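Local coordinates for protein 3-hydroxyadipyl-CoA dehydrogenase (Escherichia coli, PDB 3MOG) that catalyses the NAD-dependent oxidation of 3-hydroxyadipyl-CoA to 3-oxoadipyl-CoA in the breakdown of phenylacetate and works as a homotrimer, at residues E108-P111 against P112-L116; Q209-A212 against P213-D217; Q439-L442 against R443-N447. One frame throughout, in Å; residues are numbered along the deposited sequence.

Contact 1: residues E108-P111 against P112-L116; sequences EVCP and PQTLL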
ATOM      1  N   GLU C 108      14.100  11.868  36.919  1.00 69.50           N
ATOM      2  CA  GLU C 108      14.186  12.500  38.256  1.00 72.02           C
ATOM      3  C   GLU C 108      15.124  11.801  39.232  1.00 69.24           C
ATOM      4  O   GLU C 108      15.870  12.471  39.945  1.00 72.49           O
ATOM      5  CB  GLU C 108      12.812  12.711  38.908  1.00 74.72           C
ATOM      6  CG  GLU C 108      11.646  12.016  38.243  1.00 78.81           C
ATOM      7  CD  GLU C 108      10.524  12.993  37.953  1.00 90.60           C
ATOM      8  OE1 GLU C 108      10.827  14.098  37.446  1.00 88.72           O
ATOM      9  OE2 GLU C 108       9.349  12.667  38.230  1.00 94.54           O
ATOM     10  N   VAL C 109      15.070  10.468  39.255  1.00 69.91           N
ATOM     11  CA  VAL C 109      15.937   9.623  40.091  1.00 68.72           C
ATOM     12  C   VAL C 109      17.438   9.859  39.835  1.00 65.57           C
ATOM     13  O   VAL C 109      18.192  10.096  40.770  1.00 68.05           O
ATOM     14  CB  VAL C 109      15.568   8.110  39.930  1.00 68.63           C
ATOM     15  CG1 VAL C 109      16.666   7.195  40.465  1.00 70.64           C
ATOM     16  CG2 VAL C 109      14.237   7.799  40.607  1.00 67.27           C
ATOM     17  N   CYS C 110      17.842   9.835  38.565  1.00 68.23           N
ATOM     18  CA  CYS C 110      19.255   9.903  38.167  1.00 65.76           C
ATOM     19  C   CYS C 110      19.716  11.330  37.859  1.00 62.57           C
ATOM     20  O   CYS C 110      18.890  12.177  37.512  1.00 61.54           O
ATOM     21  CB  CYS C 110      19.480   9.042  36.916  1.00 63.93           C
ATOM     22  SG  CYS C 110      18.755   7.411  36.997  1.00 65.69           S
ATOM     23  N   PRO C 111      21.040  11.597  37.971  1.00 64.23           N
ATOM     24  CA  PRO C 111      21.605  12.847  37.435  1.00 68.35           C
ATOM     25  C   PRO C 111      21.359  13.017  35.923  1.00 70.70           C
ATOM     26  O   PRO C 111      21.206  12.024  35.209  1.00 72.89           O
ATOM     27  CB  PRO C 111      23.115  12.715  37.718  1.00 65.98           C
ATOM     28  CG  PRO C 111      23.332  11.320  38.218  1.00 62.30           C
ATOM     29  CD  PRO C 111      22.032  10.863  38.780  1.00 61.50           C
ATOM     30  N   PRO C 112      21.315  14.269  35.438  1.00 72.13           N
ATOM     31  CA  PRO C 112      21.112  14.518  34.006  1.00 70.99           C
ATOM     32  C   PRO C 112      22.309  14.162  33.093  1.00 69.90           C
ATOM     33  O   PRO C 112      22.213  14.327  31.874  1.00 66.26           O
ATOM     34  CB  PRO C 112      20.820  16.026  33.952  1.00 73.96           C
ATOM     35  CG  PRO C 112      20.370  16.381  35.348  1.00 74.60           C
ATOM     36  CD  PRO C 112      21.207  15.512  36.224  1.00 72.84           C
ATOM     37  N   GLN C 113      23.413  13.677  33.661  1.00 66.07           N
ATOM     38  CA  GLN C 113      24.529  13.184  32.842  1.00 68.75           C
ATOM     39  C   GLN C 113      24.578  11.647  32.760  1.00 68.38           C
ATOM     40  O   GLN C 113      25.472  11.075  32.130  1.00 72.72           O
ATOM     41  CB  GLN C 113      25.879  13.767  33.305  1.00 71.09           C
ATOM     42  CG  GLN C 113      26.443  13.183  34.609  1.00 78.00           C
ATOM     43  CD  GLN C 113      26.010  13.945  35.856  1.00 87.29           C
ATOM     44  OE1 GLN C 113      25.203  14.879  35.792  1.00 86.21           O
ATOM     45  NE2 GLN C 113      26.552  13.544  37.003  1.00 90.62           N
ATOM     46  N   THR C 114      23.615  10.990  33.402  1.00 62.97           N
ATOM     47  CA  THR C 114      23.511   9.536  33.365  1.00 62.45           C
ATOM     48  C   THR C 114      22.894   9.106  32.039  1.00 60.51           C
ATOM     49  O   THR C 114      21.845   9.621  31.636  1.00 56.80           O
ATOM     50  CB  THR C 114      22.711   9.003  34.587  1.00 65.45           C
ATOM     51  OG1 THR C 114      23.605   8.872  35.699  1.00 74.45           O
ATOM     52  CG2 THR C 114      22.051   7.640  34.316  1.00 60.25           C
ATOM     53  N   LEU C 115      23.567   8.183  31.358  1.00 56.56           N
ATOM     54  CA  LEU C 115      23.091   7.650  30.080  1.00 53.17           C
ATOM     55  C   LEU C 115      21.905   6.724  30.324  1.00 49.14           C
ATOM     56  O   LEU C 115      21.944   5.863  31.201  1.00 50.53           O
ATOM     57  CB  LEU C 115      24.225   6.920  29.356  1.00 52.03           C
ATOM     58  CG  LEU C 115      25.623   7.573  29.400  1.00 52.41           C
ATOM     59  CD1 LEU C 115      26.662   6.675  28.752  1.00 47.89           C
ATOM     60  CD2 LEU C 115      25.656   8.962  28.760  1.00 48.33           C
ATOM     61  N   LEU C 116      20.832   6.943  29.576  1.00 49.30           N
ATOM     62  CA  LEU C 116      19.602   6.190  29.756  1.00 50.59           C
ATOM     63  C   LEU C 116      19.308   5.419  28.489  1.00 51.49           C
ATOM     64  O   LEU C 116      18.912   5.982  27.479  1.00 53.62           O
ATOM     65  CB  LEU C 116      18.429   7.118  30.098  1.00 52.35           C
ATOM     66  CG  LEU C 116      18.442   7.920  31.398  1.00 53.06           C
ATOM     67  CD1 LEU C 116      17.135   8.718  31.540  1.00 43.24           C
ATOM     68  CD2 LEU C 116      18.670   7.012  32.589  1.00 50.43           C
TER
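Pro111 and Thr114 hold the ends of a type I beta turn, with Pro112 and Gln113 at its two inner positions. The turn has one backbone hydrogen bond. Thr114 N gives its hydrogen to Pro111 O at 3.2 Å, nearly straight at 162°, but it comes from above the carbonyl plane. Pro111 O also takes a weak hydrogen bond from Arg137 NH1.

The side chains make van der Waals contacts around the turn. The Pro111 ring is covered at CB by the Gln113 amide, whose OE1 stands 3.6 Å from Pro111 CB. Gln113 reaches back because its CG sits between the backbone N and the carbonyl carbon (chi1 74°) and the chain bends again at chi2. Further round the ring, Pro111 CG meets Thr114 OG1 at 3.5 Å. The methyl of Thr114 lies against Cys110, with Thr114 CG2 3.9 Å from Cys110 CB. Cys110 SG reaches on to Leu116 CD2 at 4.4 Å, a loose apolar contact.

The hydroxyl of Thr114 is buried but satisfied, since OG1 is hydrogen-bonded to Ala85 O. Thr114 thus divides its branches: oxygen to a backbone carbonyl, methyl to Cys110. The chemistry implies a compact reversal in which two prolines restrict the backbone between helix 96-109 and strand 115-118 of a Rossmann-type beta-alpha-beta unit.

Contact 2: residues Q209-A212 against P213-D217; sequences QVAA and PEVID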
ATOM      1  N   GLN C 209       4.994 -23.250  -4.441  1.00 45.19           N
ATOM      2  CA  GLN C 209       5.425 -24.673  -4.532  1.00 51.87           C
ATOM      3  C   GLN C 209       6.603 -24.874  -5.501  1.00 56.73           C
ATOM      4  O   GLN C 209       6.642 -25.828  -6.296  1.00 61.29           O
ATOM      5  CB  GLN C 209       4.242 -25.612  -4.856  1.00 49.67           C
ATOM      6  CG  GLN C 209       3.153 -25.677  -3.758  1.00 52.80           C
ATOM      7  CD  GLN C 209       1.875 -26.380  -4.220  1.00 62.36           C
ATOM      8  OE1 GLN C 209       0.776 -25.845  -4.081  1.00 66.95           O
ATOM      9  NE2 GLN C 209       2.019 -27.577  -4.774  1.00 66.41           N
ATOM     10  N   VAL C 210       7.549 -23.940  -5.428  1.00 53.01           N
ATOM     11  CA  VAL C 210       8.756 -23.950  -6.237  1.00 50.34           C
ATOM     12  C   VAL C 210       9.570 -25.168  -5.866  1.00 48.84           C
ATOM     13  O   VAL C 210      10.111 -25.839  -6.732  1.00 51.02           O
ATOM     14  CB  VAL C 210       9.590 -22.673  -5.966  1.00 51.21           C
ATOM     15  CG1 VAL C 210      10.931 -22.716  -6.668  1.00 45.24           C
ATOM     16  CG2 VAL C 210       8.814 -21.465  -6.414  1.00 47.97           C
ATOM     17  N   ALA C 211       9.622 -25.436  -4.563  1.00 52.78           N
ATOM     18  CA  ALA C 211      10.396 -26.520  -3.981  1.00 54.13           C
ATOM     19  C   ALA C 211       9.841 -26.793  -2.598  1.00 53.75           C
ATOM     20  O   ALA C 211       9.165 -25.941  -2.024  1.00 51.77           O
ATOM     21  CB  ALA C 211      11.860 -26.125  -3.868  1.00 48.77           C
ATOM     22  N   ALA C 212      10.145 -27.981  -2.076  1.00 56.85           N
ATOM     23  CA  ALA C 212       9.918 -28.344  -0.672  1.00 56.21           C
ATOM     24  C   ALA C 212      10.711 -27.407   0.255  1.00 52.19           C
ATOM     25  O   ALA C 212      11.752 -26.872  -0.153  1.00 56.12           O
ATOM     26  CB  ALA C 212      10.326 -29.835  -0.431  1.00 51.94           C
ATOM     27  N   PRO C 213      10.233 -27.204   1.501  1.00 51.75           N
ATOM     28  CA  PRO C 213      10.955 -26.295   2.406  1.00 49.36           C
ATOM     29  C   PRO C 213      12.401 -26.710   2.672  1.00 56.30           C
ATOM     30  O   PRO C 213      13.283 -25.845   2.795  1.00 55.77           O
ATOM     31  CB  PRO C 213      10.142 -26.338   3.704  1.00 50.70           C
ATOM     32  CG  PRO C 213       9.053 -27.357   3.501  1.00 47.13           C
ATOM     33  CD  PRO C 213       8.906 -27.583   2.032  1.00 45.21           C
ATOM     34  N   GLU C 214      12.625 -28.022   2.747  1.00 58.02           N
ATOM     35  CA  GLU C 214      13.954 -28.622   2.937  1.00 58.16           C
ATOM     36  C   GLU C 214      14.890 -28.285   1.790  1.00 49.43           C
ATOM     37  O   GLU C 214      16.087 -28.169   1.982  1.00 51.08           O
ATOM     38  CB  GLU C 214      13.874 -30.166   3.032  1.00 60.65           C
ATOM     39  CG  GLU C 214      12.723 -30.728   3.837  1.00 67.17           C
ATOM     40  CD  GLU C 214      11.505 -31.040   2.977  1.00 74.59           C
ATOM     41  OE1 GLU C 214      11.618 -31.874   2.049  1.00 72.50           O
ATOM     42  OE2 GLU C 214      10.430 -30.455   3.235  1.00 75.04           O
ATOM     43  N   VAL C 215      14.340 -28.162   0.588  1.00 52.70           N
ATOM     44  CA  VAL C 215      15.143 -27.872  -0.596  1.00 49.64           C
ATOM     45  C   VAL C 215      15.544 -26.378  -0.605  1.00 53.19           C
ATOM     46  O   VAL C 215      16.706 -26.042  -0.872  1.00 47.51           O
ATOM     47  CB  VAL C 215      14.415 -28.336  -1.888  1.00 45.95           C
ATOM     48  CG1 VAL C 215      15.159 -27.905  -3.139  1.00 56.62           C
ATOM     49  CG2 VAL C 215      14.262 -29.862  -1.887  1.00 49.15           C
ATOM     50  N   ILE C 216      14.588 -25.501  -0.279  1.00 48.59           N
ATOM     51  CA  ILE C 216      14.855 -24.070  -0.124  1.00 42.99           C
ATOM     52  C   ILE C 216      15.931 -23.839   0.934  1.00 46.95           C
ATOM     53  O   ILE C 216      16.899 -23.117   0.681  1.00 46.81           O
ATOM     54  CB  ILE C 216      13.585 -23.291   0.279  1.00 39.28           C
ATOM     55  CG1 ILE C 216      12.451 -23.564  -0.716  1.00 40.52           C
ATOM     56  CG2 ILE C 216      13.905 -21.803   0.425  1.00 39.66           C
ATOM     57  CD1 ILE C 216      11.081 -22.936  -0.353  1.00 48.32           C
ATOM     58  N   ASP C 217      15.781 -24.476   2.101  1.00 47.23           N
ATOM     59  CA  ASP C 217      16.787 -24.375   3.170  1.00 50.48           C
ATOM     60  C   ASP C 217      18.177 -24.911   2.784  1.00 54.39           C
ATOM     61  O   ASP C 217      19.206 -24.386   3.232  1.00 50.04           O
ATOM     62  CB  ASP C 217      16.311 -25.074   4.445  1.00 53.35           C
ATOM     63  CG  ASP C 217      15.234 -24.290   5.189  1.00 59.04           C
ATOM     64  OD1 ASP C 217      14.972 -23.114   4.858  1.00 62.57           O
ATOM     65  OD2 ASP C 217      14.634 -24.865   6.110  1.00 58.01           O
TER
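Ile216 lies one helical turn beyond Ala212 and folds its longer branch back over the start of the helix. Ile216 CB is 4.0 Å from Ala212 O. The next atom, Ile216 CG1, comes nearer, 3.4 Å from Ala212 O, and also touches the methyl of Ala211. CG1 is turned beside the backbone N (chi1 -54°), which aims the branch at the residues before the helix. The tip, Ile216 CD1, ends 3.9 Å from Ala211 O.

The carbonyl under this branch is gripped twice. Ile216 N donates to Ala212 O at 3.2 Å, almost straight and nearly along the C=O axis. Val215 N donates to the same oxygen, Ala212 O, at 3.0 Å, with a more bent angle of 132° and from above the carbonyl plane. Ala212 is at the N-cap position. It has no polar side chain for capping; its carbonyl oxygen takes the amides of Val215 and Ile216.

Val215 adds an apolar contact: Val215 CG1 lies 3.8 Å from Ala211 CB. The carboxylate of Glu214 bends back over the Ala212 methyl, with Glu214 OE1 3.5 Å from Ala212 CB.

These residues link two helices of the first C-terminal domain region. Helix 196-207 ends in a Schellman motif with Gln209 as its C-prime residue, and helix 213-223 starts at Pro213. Ile216 packs on Ala202 and Ala205 of the first helix and on Leu231 of helix 230-237. Ala211 touches Ile382, just past strand 378-381.

Contact 3: residues Q439-L442 against R443-N447; sequences QRIL and RLLEN
The guanidinium of Arg443 has a water at its edge, in plane, and the CG of Arg440 obliquely beside it, 4.4 Å from Arg443 NH2. The water accepts from Arg443 NE at 3.3 Å and donates to Arg440 O at 2.8 Å. It thus ties the side chain to the preceding turn. A bend at chi3 (52°) turns the group back along the helix. Salt bridges outside the segment pair Arg443 with Asp312 and Arg440 with Glu324, which probably eases the nearness of the two like charges.

Ile441 and Leu445 run alongside each other in the same direction, with Ile441 CG2 4.0 Å from Leu445 CD1. Glu446 crosses Leu442, and Glu446 OE1 is 4.0 Å from Leu442 CG. Its OE2 makes a salt bridge with Arg464. Replacing Glu446 by an alanine would probably leave Arg464 without this acidic mate and Leu442 without the carboxylate beside its CG.

Main-chain bonds run from each donor to the residue four back: Leu445 N to Ile441 O at 3.1 Å and Glu446 N to Leu442 O at 3.0 Å. This is the i to i+4 pattern of an amphipathic alpha helix, here 438-452, packed against helices 390-406 and 461-473 in the second C-terminal domain region.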
ATOM      1  N   GLN C 439      26.322  -4.689 -11.633  1.00 42.30           N
ATOM      2  CA  GLN C 439      25.548  -4.764 -12.859  1.00 46.04           C
ATOM      3  C   GLN C 439      24.786  -6.069 -12.937  1.00 44.51           C
ATOM      4  O   GLN C 439      23.674  -6.112 -13.460  1.00 47.29           O
ATOM      5  CB  GLN C 439      26.439  -4.625 -14.086  1.00 42.17           C
ATOM      6  CG  GLN C 439      26.971  -3.239 -14.297  1.00 52.88           C
ATOM      7  CD  GLN C 439      28.095  -3.229 -15.299  1.00 57.98           C
ATOM      8  OE1 GLN C 439      27.887  -2.905 -16.463  1.00 54.50           O
ATOM      9  NE2 GLN C 439      29.289  -3.620 -14.860  1.00 54.78           N
ATOM     10  N   ARG C 440      25.400  -7.120 -12.405  1.00 42.71           N
ATOM     11  CA  ARG C 440      24.794  -8.436 -12.347  1.00 42.69           C
ATOM     12  C   ARG C 440      23.576  -8.474 -11.417  1.00 41.36           C
ATOM     13  O   ARG C 440      22.552  -9.062 -11.762  1.00 45.93           O
ATOM     14  CB  ARG C 440      25.832  -9.467 -11.898  1.00 42.68           C
ATOM     15  CG  ARG C 440      25.332 -10.897 -11.986  1.00 44.74           C
ATOM     16  CD  ARG C 440      26.434 -11.898 -11.738  1.00 38.44           C
ATOM     17  NE  ARG C 440      25.879 -13.241 -11.820  1.00 46.39           N
ATOM     18  CZ  ARG C 440      26.598 -14.356 -11.749  1.00 54.88           C
ATOM     19  NH1 ARG C 440      25.978 -15.522 -11.817  1.00 42.07           N
ATOM     20  NH2 ARG C 440      27.926 -14.308 -11.587  1.00 45.25           N
ATOM     21  N   ILE C 441      23.701  -7.866 -10.242  1.00 41.70           N
ATOM     22  CA  ILE C 441      22.585  -7.773  -9.295  1.00 46.77           C
ATOM     23  C   ILE C 441      21.481  -6.907  -9.889  1.00 42.70           C
ATOM     24  O   ILE C 441      20.305  -7.269  -9.834  1.00 48.97           O
ATOM     25  CB  ILE C 441      23.027  -7.213  -7.911  1.00 42.09           C
ATOM     26  CG1 ILE C 441      24.062  -8.140  -7.259  1.00 38.55           C
ATOM     27  CG2 ILE C 441      21.818  -6.986  -6.983  1.00 34.55           C
ATOM     28  CD1 ILE C 441      23.628  -9.586  -7.162  1.00 48.48           C
ATOM     29  N   LEU C 442      21.877  -5.785 -10.489  1.00 40.16           N
ATOM     30  CA  LEU C 442      20.935  -4.889 -11.162  1.00 43.61           C
ATOM     31  C   LEU C 442      20.116  -5.578 -12.247  1.00 43.91           C
ATOM     32  O   LEU C 442      18.897  -5.457 -12.259  1.00 39.92           O
ATOM     33  CB  LEU C 442      21.655  -3.668 -11.753  1.00 37.44           C
ATOM     34  CG  LEU C 442      20.810  -2.732 -12.590  1.00 40.48           C
ATOM     35  CD1 LEU C 442      19.874  -1.901 -11.692  1.00 44.03           C
ATOM     36  CD2 LEU C 442      21.670  -1.853 -13.478  1.00 40.33           C
ATOM     37  N   ARG C 443      20.785  -6.302 -13.149  1.00 45.97           N
ATOM     38  CA  ARG C 443      20.100  -6.969 -14.266  1.00 45.16           C
ATOM     39  C   ARG C 443      19.034  -7.983 -13.795  1.00 42.36           C
ATOM     40  O   ARG C 443      17.918  -8.018 -14.324  1.00 39.73           O
ATOM     41  CB  ARG C 443      21.117  -7.650 -15.185  1.00 44.19           C
ATOM     42  CG  ARG C 443      20.493  -8.428 -16.355  1.00 51.44           C
ATOM     43  CD  ARG C 443      21.559  -8.986 -17.287  1.00 71.36           C
ATOM     44  NE  ARG C 443      22.574  -9.759 -16.567  1.00 75.91           N
ATOM     45  CZ  ARG C 443      23.711 -10.191 -17.103  1.00 71.20           C
ATOM     46  NH1 ARG C 443      23.989  -9.944 -18.380  1.00 64.33           N
ATOM     47  NH2 ARG C 443      24.566 -10.881 -16.359  1.00 68.49           N
ATOM     48  N   LEU C 444      19.408  -8.780 -12.800  1.00 43.67           N
ATOM     49  CA  LEU C 444      18.534  -9.751 -12.168  1.00 44.16           C
ATOM     50  C   LEU C 444      17.270  -9.101 -11.594  1.00 40.47           C
ATOM     51  O   LEU C 444      16.150  -9.488 -11.951  1.00 44.29           O
ATOM     52  CB  LEU C 444      19.317 -10.477 -11.083  1.00 41.27           C
ATOM     53  CG  LEU C 444      18.643 -11.413 -10.082  1.00 48.29           C
ATOM     54  CD1 LEU C 444      17.877 -12.508 -10.764  1.00 53.40           C
ATOM     55  CD2 LEU C 444      19.754 -12.019  -9.255  1.00 56.84           C
ATOM     56  N   LEU C 445      17.449  -8.095 -10.743  1.00 40.27           N
ATOM     57  CA  LEU C 445      16.313  -7.413 -10.127  1.00 41.11           C
ATOM     58  C   LEU C 445      15.402  -6.753 -11.164  1.00 44.98           C
ATOM     59  O   LEU C 445      14.176  -6.837 -11.031  1.00 44.23           O
ATOM     60  CB  LEU C 445      16.761  -6.433  -9.024  1.00 43.94           C
ATOM     61  CG  LEU C 445      17.356  -7.083  -7.758  1.00 45.32           C
ATOM     62  CD1 LEU C 445      17.932  -6.065  -6.831  1.00 36.04           C
ATOM     63  CD2 LEU C 445      16.340  -7.903  -6.983  1.00 40.87           C
ATOM     64  N   GLU C 446      15.987  -6.148 -12.207  1.00 46.31           N
ATOM     65  CA  GLU C 446      15.208  -5.577 -13.329  1.00 43.04           C
ATOM     66  C   GLU C 446      14.362  -6.628 -14.019  1.00 43.62           C
ATOM     67  O   GLU C 446      13.195  -6.369 -14.341  1.00 43.37           O
ATOM     68  CB  GLU C 446      16.096  -4.879 -14.369  1.00 45.23           C
ATOM     69  CG  GLU C 446      16.622  -3.517 -13.936  1.00 52.60           C
ATOM     70  CD  GLU C 446      17.500  -2.843 -14.990  1.00 54.80           C
ATOM     71  OE1 GLU C 446      18.302  -3.539 -15.635  1.00 68.22           O
ATOM     72  OE2 GLU C 446      17.390  -1.613 -15.168  1.00 56.92           O
ATOM     73  N   ASN C 447      14.936  -7.816 -14.225  1.00 43.00           N
ATOM     74  CA  ASN C 447      14.183  -8.936 -14.812  1.00 41.85           C
ATOM     75  C   ASN C 447      13.066  -9.417 -13.902  1.00 36.74           C
ATOM     76  O   ASN C 447      11.944  -9.620 -14.355  1.00 44.02           O
ATOM     77  CB  ASN C 447      15.104 -10.097 -15.177  1.00 48.99           C
ATOM     78  CG  ASN C 447      15.779  -9.907 -16.525  1.00 51.41           C
ATOM     79  OD1 ASN C 447      15.221  -9.300 -17.440  1.00 61.38           O
ATOM     80  ND2 ASN C 447      16.987 -10.416 -16.646  1.00 34.56           N
TER
HETATM   81  O   HOH W   1      22.195 -11.145 -13.638  1.00 44.73           O

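In the fold
The three contacts follow one another along the chain and none nests in or crosses another. Contact 1 closes a tight turn, contact 2 forms the start of a helix, and contact 3 lies within one helix and closes no loop. Contact 1 comes first, in the NAD-binding region, where it joins helix 96-109 to strand 115-118. Contact 2 joins helix 196-207 to helix 213-223 in the first C-terminal domain region. Contact 3 belongs to helix 438-452, in the second such region. Contact 1 stands apart: its centre is about 52 Å from that of contact 2 and about 50 Å from that of contact 3, across the centre of the chain. Contacts 2 and 3 are closer, with centres about 23 Å apart.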